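Local structure of secreted effector protein SopD (Salmonella typhimurium, 5CPC) at residues A31-G35 against G36-V40; Q121-I124 against K125-L128; T171-K174 against E175-N179; M189-P192 against A193-P196; G269-K272 against K273-D277. The protein acts in host cells as a type III secreted virulence effector, working with SopB in membrane fission and macropinosome formation during invasion, and contributes to replication in macrophages. All coordinates share one frame; numbering follows the deposited sequence.

Contact 1: A31-G35 against G36-V40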
# COMPACT_ATOMS: atom_id res chain seq x y z
N ALA A 31 9.86 4.38 -20.64
CA ALA A 31 9.11 4.21 -21.90
C ALA A 31 7.64 3.73 -21.81
O ALA A 31 7.35 2.62 -21.34
CB ALA A 31 9.91 3.33 -22.90
N ILE A 32 6.72 4.56 -22.32
CA ILE A 32 5.36 4.14 -22.43
C ILE A 32 5.16 3.54 -23.83
O ILE A 32 5.67 4.06 -24.82
CB ILE A 32 4.46 5.30 -22.24
CG1 ILE A 32 4.57 5.74 -20.76
CG2 ILE A 32 3.04 4.92 -22.73
CD1 ILE A 32 3.72 6.95 -20.42
N HIS A 33 4.42 2.44 -23.91
CA HIS A 33 4.28 1.69 -25.14
C HIS A 33 2.84 1.54 -25.59
O HIS A 33 2.60 1.10 -26.71
CB HIS A 33 4.83 0.25 -24.93
CG HIS A 33 6.26 0.18 -24.45
ND1 HIS A 33 7.33 0.59 -25.21
CD2 HIS A 33 6.78 -0.32 -23.29
CE1 HIS A 33 8.46 0.37 -24.54
NE2 HIS A 33 8.15 -0.19 -23.37
N MET A 34 1.89 1.84 -24.71
CA MET A 34 0.50 1.55 -25.03
C MET A 34 0.03 2.35 -26.26
O MET A 34 0.59 3.41 -26.60
CB MET A 34 -0.35 1.92 -23.86
CG MET A 34 -0.30 3.43 -23.66
SD MET A 34 -1.15 3.92 -22.16
CE MET A 34 -2.64 2.98 -22.32
N GLY A 35 -0.99 1.86 -26.93
CA GLY A 35 -1.50 2.57 -28.15
C GLY A 35 -0.46 2.80 -29.28
O GLY A 35 -0.58 3.78 -30.03
N GLY A 36 0.55 1.93 -29.40
CA GLY A 36 1.70 2.12 -30.34
C GLY A 36 2.49 3.42 -30.07
O GLY A 36 3.08 4.01 -30.98
N TRP A 37 2.50 3.90 -28.82
CA TRP A 37 3.14 5.21 -28.45
C TRP A 37 4.63 5.34 -28.90
O TRP A 37 5.07 6.44 -29.32
CB TRP A 37 2.99 5.53 -26.95
CG TRP A 37 3.45 6.90 -26.57
CD1 TRP A 37 4.48 7.22 -25.70
CD2 TRP A 37 2.94 8.15 -27.05
NE1 TRP A 37 4.61 8.57 -25.62
CE2 TRP A 37 3.67 9.18 -26.41
CE3 TRP A 37 1.90 8.50 -27.96
CZ2 TRP A 37 3.44 10.54 -26.64
CZ3 TRP A 37 1.66 9.85 -28.18
CH2 TRP A 37 2.44 10.86 -27.54
N ASP A 38 5.37 4.23 -28.87
CA ASP A 38 6.73 4.18 -29.41
C ASP A 38 6.95 4.89 -30.72
O ASP A 38 8.00 5.48 -30.92
CB ASP A 38 7.18 2.71 -29.61
CG ASP A 38 6.46 1.75 -28.64
OD1 ASP A 38 5.12 1.74 -28.67
OD2 ASP A 38 7.24 1.07 -27.88
N LYS A 39 6.02 4.79 -31.66
CA LYS A 39 6.20 5.46 -32.91
C LYS A 39 5.18 6.56 -33.06
O LYS A 39 5.43 7.52 -33.76
CB LYS A 39 6.03 4.48 -34.08
CG LYS A 39 7.07 3.38 -34.20
CD LYS A 39 6.65 2.49 -35.41
CE LYS A 39 7.09 3.06 -36.84
NZ LYS A 39 6.18 2.86 -38.02
N VAL A 40 4.01 6.41 -32.44
CA VAL A 40 2.97 7.42 -32.51
C VAL A 40 3.40 8.77 -31.95
O VAL A 40 2.98 9.80 -32.43
CB VAL A 40 1.64 6.92 -31.83
CG1 VAL A 40 0.64 8.03 -31.67
CG2 VAL A 40 1.02 5.79 -32.71
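His33 and Asp38 meet through one polar bond: ND1 of His33 donates to OD2 of Asp38 over 2.7 Å, with an N-H...O angle of 158°. The oxygen lies close to the imidazole plane at the ring edge and is met on its syn side, though well out of the carboxylate plane; the two flat groups are 19° apart. A negative carboxylate this close probably favours a proton on ND1 and would stabilise a charged imidazolium. Elsewhere in the turn, Trp37 presents the edge of its indole to the preceding chain, CD1 lying 3.5 Å from O of Ile32 and 4.0 Å from CB of Ile32. A chi1 of -172° in Trp37 brings this CD1 edge up to Ile32, while the ring also reaches Leu53 and Leu56 of helix 49-60. Ile32 also rests on Leu53, and on Trp160 of helix 141-160. Behind these side chains the backbone is reversed by Gly35 and Gly36, both with positive phi, and closed by Trp37 N bonding to Met34 O at 3.0 Å. Gly36 then takes the N-cap position, its O accepting from both Lys39 N and Val40 N. This is a glycine-rich turn leading into a short helix, with a His-carboxylate hydrogen bond across it.

Contact 2: Q121-I124 against K125-L128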
# COMPACT_ATOMS: atom_id res chain seq x y z
N GLN A 121 -15.60 12.61 -6.07
CA GLN A 121 -15.41 11.83 -4.85
C GLN A 121 -15.21 10.36 -5.17
O GLN A 121 -15.58 9.92 -6.27
CB GLN A 121 -16.64 11.91 -3.99
CG GLN A 121 -17.30 13.27 -3.99
CD GLN A 121 -18.34 13.40 -2.91
OE1 GLN A 121 -19.05 14.39 -2.85
NE2 GLN A 121 -18.42 12.40 -2.04
N SER A 122 -14.66 9.60 -4.22
CA SER A 122 -14.68 8.14 -4.36
C SER A 122 -14.88 7.42 -3.04
O SER A 122 -14.24 7.79 -2.04
CB SER A 122 -13.42 7.69 -5.08
OG SER A 122 -13.51 8.11 -6.45
N ASN A 123 -15.80 6.45 -3.04
CA ASN A 123 -16.00 5.56 -1.89
C ASN A 123 -14.71 4.77 -1.80
O ASN A 123 -14.12 4.35 -2.83
CB ASN A 123 -17.09 4.49 -2.09
CG ASN A 123 -18.46 5.04 -2.20
OD1 ASN A 123 -18.81 6.06 -1.59
ND2 ASN A 123 -19.28 4.37 -3.00
N ILE A 124 -14.28 4.54 -0.57
CA ILE A 124 -13.07 3.75 -0.30
C ILE A 124 -13.30 2.26 -0.60
O ILE A 124 -12.38 1.54 -0.99
CB ILE A 124 -12.59 3.96 1.17
CG1 ILE A 124 -11.36 3.08 1.46
CG2 ILE A 124 -13.75 3.73 2.16
CD1 ILE A 124 -10.29 3.73 2.30
N LYS A 125 -14.51 1.78 -0.40
CA LYS A 125 -14.84 0.43 -0.80
C LYS A 125 -14.80 0.21 -2.31
O LYS A 125 -14.49 -0.89 -2.74
CB LYS A 125 -16.17 0.04 -0.22
CG LYS A 125 -16.13 0.15 1.30
CD LYS A 125 -17.48 -0.23 1.91
CE LYS A 125 -17.56 0.26 3.34
NZ LYS A 125 -18.76 -0.33 3.93
N ASP A 126 -15.11 1.24 -3.10
CA ASP A 126 -14.95 1.18 -4.55
C ASP A 126 -13.49 1.26 -4.97
O ASP A 126 -13.08 0.48 -5.82
CB ASP A 126 -15.79 2.26 -5.27
CG ASP A 126 -17.31 2.04 -5.11
OD1 ASP A 126 -17.71 0.94 -4.69
OD2 ASP A 126 -18.10 2.98 -5.40
N ILE A 127 -12.69 2.13 -4.34
CA ILE A 127 -11.24 2.19 -4.57
C ILE A 127 -10.58 0.85 -4.26
O ILE A 127 -9.70 0.42 -4.99
CB ILE A 127 -10.53 3.23 -3.67
CG1 ILE A 127 -10.54 4.59 -4.30
CG2 ILE A 127 -9.04 2.84 -3.44
CD1 ILE A 127 -10.32 5.72 -3.33
N LEU A 128 -10.99 0.22 -3.17
CA LEU A 128 -10.42 -1.06 -2.76
C LEU A 128 -10.97 -2.27 -3.53
O LEU A 128 -10.47 -3.40 -3.35
CB LEU A 128 -10.57 -1.30 -1.23
CG LEU A 128 -9.78 -0.36 -0.30
CD1 LEU A 128 -9.99 -0.75 1.14
CD2 LEU A 128 -8.29 -0.34 -0.68
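A strand-to-helix junction brings Asn123 and Asp126 together: strand 117-123 ends at Asn123, which is the N-cap of the short helix 124-127. Its side chain makes no capping bond. Instead, the amide lies beside the Asp126 side chain, pointing the same way, and ND2 of Asn123 donates to OD2 of Asp126 over 3.0 Å with a rather bent N-H...O angle of 139°. The donor comes in from above the carboxylate, 62° out of its plane. The backbone of Asn123 does more for the helix. Its O receives N of Ile127 at 3.0 Å in a nearly straight bond, and N of Asp126 in a weak, long one. One residue on, O of Ile124 takes N of Leu128 at 2.9 Å. With chi1 of Ile124 at 177°, its CG1 branch is placed 4.1 Å from CD1 of Leu128, as the two side chains lie next to each other, pointing the same way. CD1 of Ile127 turns back to the strand, 4.1 Å from CB of Ser122. The extended Lys125 side chain carries NZ to Asp132 O, with a weak second bond to Ala134 O. Around the junction, Ile124 and Ile127 both pack on Phe110 of strand 109-114 and on Phe147 of helix 141-160, while Ser122 OG bonds to Asp77 OD1 of helix 76-90.

Contact 3: T171-K174 against E175-N179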
# COMPACT_ATOMS: atom_id res chain seq x y z
N THR A 171 2.69 -9.28 -11.65
CA THR A 171 3.57 -8.39 -12.44
C THR A 171 3.26 -6.93 -12.21
O THR A 171 4.18 -6.14 -12.05
CB THR A 171 3.57 -8.68 -13.95
OG1 THR A 171 3.96 -10.04 -14.17
CG2 THR A 171 4.57 -7.79 -14.67
N LEU A 172 1.98 -6.57 -12.18
CA LEU A 172 1.55 -5.24 -11.67
C LEU A 172 2.09 -4.96 -10.26
O LEU A 172 2.73 -3.94 -10.02
CB LEU A 172 0.01 -5.18 -11.61
CG LEU A 172 -0.56 -3.87 -11.06
CD1 LEU A 172 0.11 -2.67 -11.69
CD2 LEU A 172 -2.06 -3.82 -11.24
N ARG A 173 1.80 -5.87 -9.34
CA ARG A 173 2.15 -5.70 -7.92
C ARG A 173 3.66 -5.52 -7.65
O ARG A 173 4.04 -4.65 -6.85
CB ARG A 173 1.55 -6.87 -7.14
CG ARG A 173 1.98 -7.05 -5.66
CD ARG A 173 1.08 -8.13 -5.02
NE ARG A 173 -0.35 -7.76 -5.11
CZ ARG A 173 -1.31 -8.62 -5.40
NH1 ARG A 173 -1.04 -9.89 -5.68
NH2 ARG A 173 -2.56 -8.22 -5.45
N LYS A 174 4.50 -6.31 -8.34
CA LYS A 174 5.96 -6.21 -8.27
C LYS A 174 6.38 -4.79 -8.52
O LYS A 174 7.28 -4.26 -7.86
CB LYS A 174 6.63 -7.03 -9.37
CG LYS A 174 6.98 -8.46 -9.06
CD LYS A 174 7.85 -9.12 -10.23
CE LYS A 174 9.12 -8.27 -10.59
NZ LYS A 174 10.37 -9.09 -10.76
N GLU A 175 5.73 -4.17 -9.51
CA GLU A 175 6.10 -2.82 -9.90
C GLU A 175 5.66 -1.86 -8.87
O GLU A 175 6.30 -0.82 -8.64
CB GLU A 175 5.47 -2.43 -11.27
CG GLU A 175 6.22 -3.07 -12.45
CD GLU A 175 7.69 -2.71 -12.46
OE1 GLU A 175 8.05 -1.53 -12.64
OE2 GLU A 175 8.50 -3.61 -12.29
N VAL A 176 4.54 -2.16 -8.26
CA VAL A 176 4.08 -1.28 -7.17
C VAL A 176 4.97 -1.52 -5.94
O VAL A 176 5.60 -0.59 -5.42
CB VAL A 176 2.62 -1.56 -6.84
CG1 VAL A 176 2.16 -0.71 -5.61
CG2 VAL A 176 1.72 -1.36 -8.09
N THR A 177 5.02 -2.79 -5.48
CA THR A 177 5.76 -3.14 -4.21
C THR A 177 7.27 -2.86 -4.34
O THR A 177 7.91 -2.38 -3.39
CB THR A 177 5.40 -4.57 -3.62
OG1 THR A 177 5.77 -5.62 -4.53
CG2 THR A 177 3.93 -4.70 -3.28
N GLY A 178 7.80 -3.04 -5.56
CA GLY A 178 9.21 -2.73 -5.86
C GLY A 178 9.56 -1.25 -5.98
O GLY A 178 10.73 -0.88 -5.98
N ASN A 179 8.53 -0.41 -6.10
CA ASN A 179 8.69 1.02 -6.33
C ASN A 179 9.42 1.82 -5.23
O ASN A 179 8.97 1.92 -4.10
CB ASN A 179 7.31 1.64 -6.58
CG ASN A 179 7.39 3.08 -6.97
OD1 ASN A 179 7.43 3.41 -8.17
ND2 ASN A 179 7.41 3.95 -6.00
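Peptide groups are the flat elements joining Arg173 to Thr177 and Leu172 to Val176, and their carbonyls are met differently. N of Val176 approaches O of Leu172 in the carbonyl plane, at 3.1 Å. N of Thr177 comes almost head-on to O of Arg173, with an N-H...O angle of 172°; the modelled length of 2.5 Å is unusually short and best read with caution. N of Gly178 bonds to O of Lys174 at 2.7 Å. The side chains follow these bonds. CD1 of Leu172 touches CG2 of Val176 at 4.2 Å, and both side chains pack on helix 141-160. CG of Arg173 meets CG2 of Thr177 at 3.9 Å. With OG1 of Thr177 lying between its own backbone N and carbonyl carbon (chi1 62°), that hydroxyl stands 3.1 Å from Arg173 O. O of Thr317, the C-terminal residue, is also within bonding reach, and which of the two carbonyls receives the single proton is not settled. The chemistry implies a helical turn in which backbone bonds are prominent. Lys174 NZ stays 6.0 Å from Glu175 OE2, so any attraction there acts at a distance, and Glu175 OE1 makes a long, weak ion pair with Lys157 of helix 141-160.

Contact 4: M189-P192 against A193-P196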
# COMPACT_ATOMS: atom_id res chain seq x y z
N MET A 189 7.31 5.67 7.50
CA MET A 189 6.22 5.68 8.46
C MET A 189 6.38 4.53 9.52
O MET A 189 6.17 4.77 10.66
CB MET A 189 4.91 5.47 7.73
CG MET A 189 3.71 5.65 8.68
SD MET A 189 2.05 5.52 7.94
CE MET A 189 2.04 3.71 7.94
N MET A 190 6.65 3.27 9.10
CA MET A 190 6.56 2.13 10.08
C MET A 190 7.82 1.77 10.80
O MET A 190 7.74 1.33 11.93
CB MET A 190 6.19 0.90 9.36
CG MET A 190 5.07 1.26 8.56
SD MET A 190 3.57 0.75 9.24
CE MET A 190 3.75 -0.53 7.98
N ARG A 191 8.97 1.89 10.13
CA ARG A 191 10.27 1.55 10.74
C ARG A 191 11.22 2.67 10.39
O ARG A 191 12.12 2.46 9.56
CB ARG A 191 10.79 0.20 10.20
CG ARG A 191 9.78 -1.00 10.38
CD ARG A 191 10.38 -2.28 9.85
NE ARG A 191 9.49 -3.40 10.12
CZ ARG A 191 9.68 -4.60 9.58
NH1 ARG A 191 10.70 -4.83 8.76
NH2 ARG A 191 8.84 -5.57 9.89
N PRO A 192 10.99 3.89 10.96
CA PRO A 192 11.72 5.04 10.37
C PRO A 192 13.24 4.83 10.46
O PRO A 192 13.96 5.27 9.55
CB PRO A 192 11.26 6.27 11.21
CG PRO A 192 10.52 5.68 12.42
CD PRO A 192 9.97 4.33 11.92
N ALA A 193 13.71 4.12 11.49
CA ALA A 193 15.15 3.99 11.62
C ALA A 193 15.74 2.80 10.86
O ALA A 193 16.95 2.58 10.89
CB ALA A 193 15.63 4.08 13.11
N GLU A 194 14.90 2.04 10.15
CA GLU A 194 15.43 0.92 9.38
C GLU A 194 15.38 1.23 7.86
O GLU A 194 14.33 1.58 7.31
CB GLU A 194 14.58 -0.32 9.65
CG GLU A 194 14.80 -1.54 8.77
CD GLU A 194 14.05 -2.76 9.36
OE1 GLU A 194 14.18 -2.99 10.62
OE2 GLU A 194 13.31 -3.44 8.57
N ALA A 195 16.50 1.11 7.20
CA ALA A 195 16.53 1.32 5.76
C ALA A 195 15.87 0.12 5.12
O ALA A 195 16.09 -1.04 5.60
CB ALA A 195 17.96 1.45 5.33
N PRO A 196 15.04 0.35 4.06
CA PRO A 196 14.34 -0.66 3.31
C PRO A 196 15.25 -1.78 2.88
O PRO A 196 14.81 -2.88 2.58
CB PRO A 196 13.93 0.09 2.04
CG PRO A 196 13.77 1.44 2.49
CD PRO A 196 14.74 1.70 3.54
O HOH W 1 13.48 3.92 6.88
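Arg191 and Glu194 form the buried, close-packed half of this turn, while Pro192 and Ala193 at its corner face solvent. The two long side chains run next to each other in the same direction, starting with CB of Arg191 3.9 Å from CB of Glu194. Further out, CD of Arg191 lies 3.4 Å from OE2 of Glu194, and there the salt bridge closes: NH1 of Arg191 donates to OE2 over 3.0 Å, with an N-H...O angle of 147°. The oxygen is met on its syn side, a little out of the carboxylate plane. The guanidinium and carboxylate planes are 64° apart, and a single N-H...O bond joins this pair, not a two-bond contact. Glu194 reaches that far because its side chain is stretched out from the first torsion (chi1 170°) onward. The backbone beneath is a type I beta turn from Arg191 to Glu194 that follows helix 180-190, after which Glu194 and Pro196 lie against Tyr187 of that helix; its closing bond runs from N of Glu194 to O of Arg191 at 2.9 Å. Both charged ends are gripped further: Arg191 NE bonds to Ile232 O and NH1 also to Asn313 O, while OE1 of Glu194 receives Tyr234 OH and Ser302 OG. These partners satisfy the buried charges and fix the guanidinium in rotation. On the looser side, the proline ring reaches Gln235 of strand 232-237, and a water sits 3.0 Å from Pro192 O and near Glu194 O; it has more acceptors in reach than protons, so its bonds are not settled.

Contact 5: G269-K272 against K273-D277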
# COMPACT_ATOMS: atom_id res chain seq x y z
N GLY A 269 -12.64 -11.23 1.71
CA GLY A 269 -12.10 -12.28 2.55
C GLY A 269 -10.68 -11.95 3.05
O GLY A 269 -10.40 -12.10 4.23
N PHE A 270 -9.81 -11.51 2.15
CA PHE A 270 -8.47 -11.14 2.49
C PHE A 270 -8.51 -9.97 3.50
O PHE A 270 -7.69 -9.88 4.40
CB PHE A 270 -7.71 -10.71 1.23
CG PHE A 270 -7.09 -11.85 0.46
CD1 PHE A 270 -7.25 -11.94 -0.94
CD2 PHE A 270 -6.32 -12.83 1.12
CE1 PHE A 270 -6.65 -13.00 -1.69
CE2 PHE A 270 -5.71 -13.90 0.39
CZ PHE A 270 -5.88 -13.98 -1.03
N LEU A 271 -9.48 -9.06 3.33
CA LEU A 271 -9.47 -7.86 4.14
C LEU A 271 -9.92 -8.18 5.57
O LEU A 271 -9.39 -7.62 6.55
CB LEU A 271 -10.32 -6.73 3.52
CG LEU A 271 -10.25 -5.51 4.46
CD1 LEU A 271 -8.84 -4.96 4.56
CD2 LEU A 271 -11.28 -4.40 4.14
N LYS A 272 -10.89 -9.08 5.68
CA LYS A 272 -11.45 -9.46 6.96
C LYS A 272 -10.37 -10.15 7.79
O LYS A 272 -10.27 -9.90 8.99
CB LYS A 272 -12.68 -10.39 6.79
CG LYS A 272 -13.38 -10.75 8.16
CD LYS A 272 -14.72 -11.63 8.05
CE LYS A 272 -15.95 -10.88 8.66
NZ LYS A 272 -17.07 -11.71 9.26
N LYS A 273 -9.58 -11.01 7.12
CA LYS A 273 -8.44 -11.68 7.70
C LYS A 273 -7.45 -10.66 8.25
O LYS A 273 -7.08 -10.74 9.43
CB LYS A 273 -7.77 -12.62 6.69
CG LYS A 273 -7.84 -14.06 7.11
CD LYS A 273 -8.12 -15.00 5.94
CE LYS A 273 -8.60 -16.36 6.46
NZ LYS A 273 -9.12 -17.25 5.38
N LEU A 274 -7.02 -9.70 7.44
CA LEU A 274 -6.10 -8.69 7.94
C LEU A 274 -6.71 -7.85 9.06
O LEU A 274 -6.02 -7.54 10.09
CB LEU A 274 -5.59 -7.82 6.82
CG LEU A 274 -4.90 -8.54 5.67
CD1 LEU A 274 -5.08 -7.61 4.52
CD2 LEU A 274 -3.38 -8.80 5.98
N ASN A 275 -8.01 -7.53 8.91
CA ASN A 275 -8.79 -7.00 10.03
C ASN A 275 -8.69 -7.76 11.34
O ASN A 275 -8.46 -7.13 12.39
CB ASN A 275 -10.25 -6.73 9.67
CG ASN A 275 -10.38 -5.54 8.75
OD1 ASN A 275 -9.49 -4.69 8.70
ND2 ASN A 275 -11.46 -5.47 8.01
N GLN A 276 -8.83 -9.08 11.25
CA GLN A 276 -8.90 -9.93 12.41
C GLN A 276 -7.57 -9.91 13.17
O GLN A 276 -7.52 -9.67 14.37
CB GLN A 276 -9.29 -11.35 11.99
CG GLN A 276 -9.27 -12.38 13.13
CD GLN A 276 -10.38 -12.17 14.18
OE1 GLN A 276 -11.45 -11.63 13.87
NE2 GLN A 276 -10.12 -12.62 15.42
N ASP A 277 -6.47 -10.12 12.44
CA ASP A 277 -5.14 -10.04 13.02
C ASP A 277 -4.87 -8.69 13.66
O ASP A 277 -4.31 -8.58 14.78
CB ASP A 277 -4.15 -10.20 11.92
CG ASP A 277 -3.96 -11.64 11.48
OD1 ASP A 277 -4.93 -12.44 11.46
OD2 ASP A 277 -2.80 -11.96 11.09
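Leu271 and Asn275 sit one turn apart on helix 264-283, an ordinary alpha-helical i to i+4 pair whose side chains slant across each other. Leu271 CG lies 3.8 Å from Asn275 ND2, the side-chain nitrogen, and Leu271 CD2 lies 4.0 Å from Asn275 ND2. Leu271 CD1 is 4.2 Å from Asn275 OD1, so the leucine meets both ends of the amide. A chi1 of -71° folds the Asn275 amide back toward the preceding turn. There ND2 comes within 3.3 Å of Leu271 O, but at an angle too poor for a hydrogen bond; that carbonyl is taken instead by N of Asn275, at 2.7 Å in a nearly straight bond. ND2 is served by a weak bond to Val135 O. Leu274 packs elsewhere: its CG lies 3.3 Å from Phe270 O, and its side chain touches Pro248, Ser251 and Tyr252 of helix 248-256. Leu271 touches Ile130, so these leucines face two different neighbours. Lys272 and Lys273 are on the exposed side, where the aliphatic root of Lys273 passes Gly269 O. The backbone ladder continues from Gly269 to Gln276, and near its end CB of Asn275 lies 3.2 Å from Lys272 O, the same oxygen that accepts Gln276 N at 2.8 Å.

In the fold
The five contacts follow one another along the chain without touching, yet several share a neighbour. Helix 141-160 receives side chains from contacts 1, 2, 3 and 4, so the same helix borders four of the five contacts. Contacts 2 and 5 come closest, with nearest atoms about 5 Å apart and centres 18 Å; Tyr252 OH bonds to O of Leu128 in contact 2 and the residue packs on Leu274 of contact 5, and Ile130 touches both. Contacts 3 and 4, on successive helices, have centres 19 Å apart, and each meets the C-terminal tail, at Thr317 and Leu315. Contact 1 is peripheral, its centre 40 Å from that of contact 5, on opposite sides of the chain's centre.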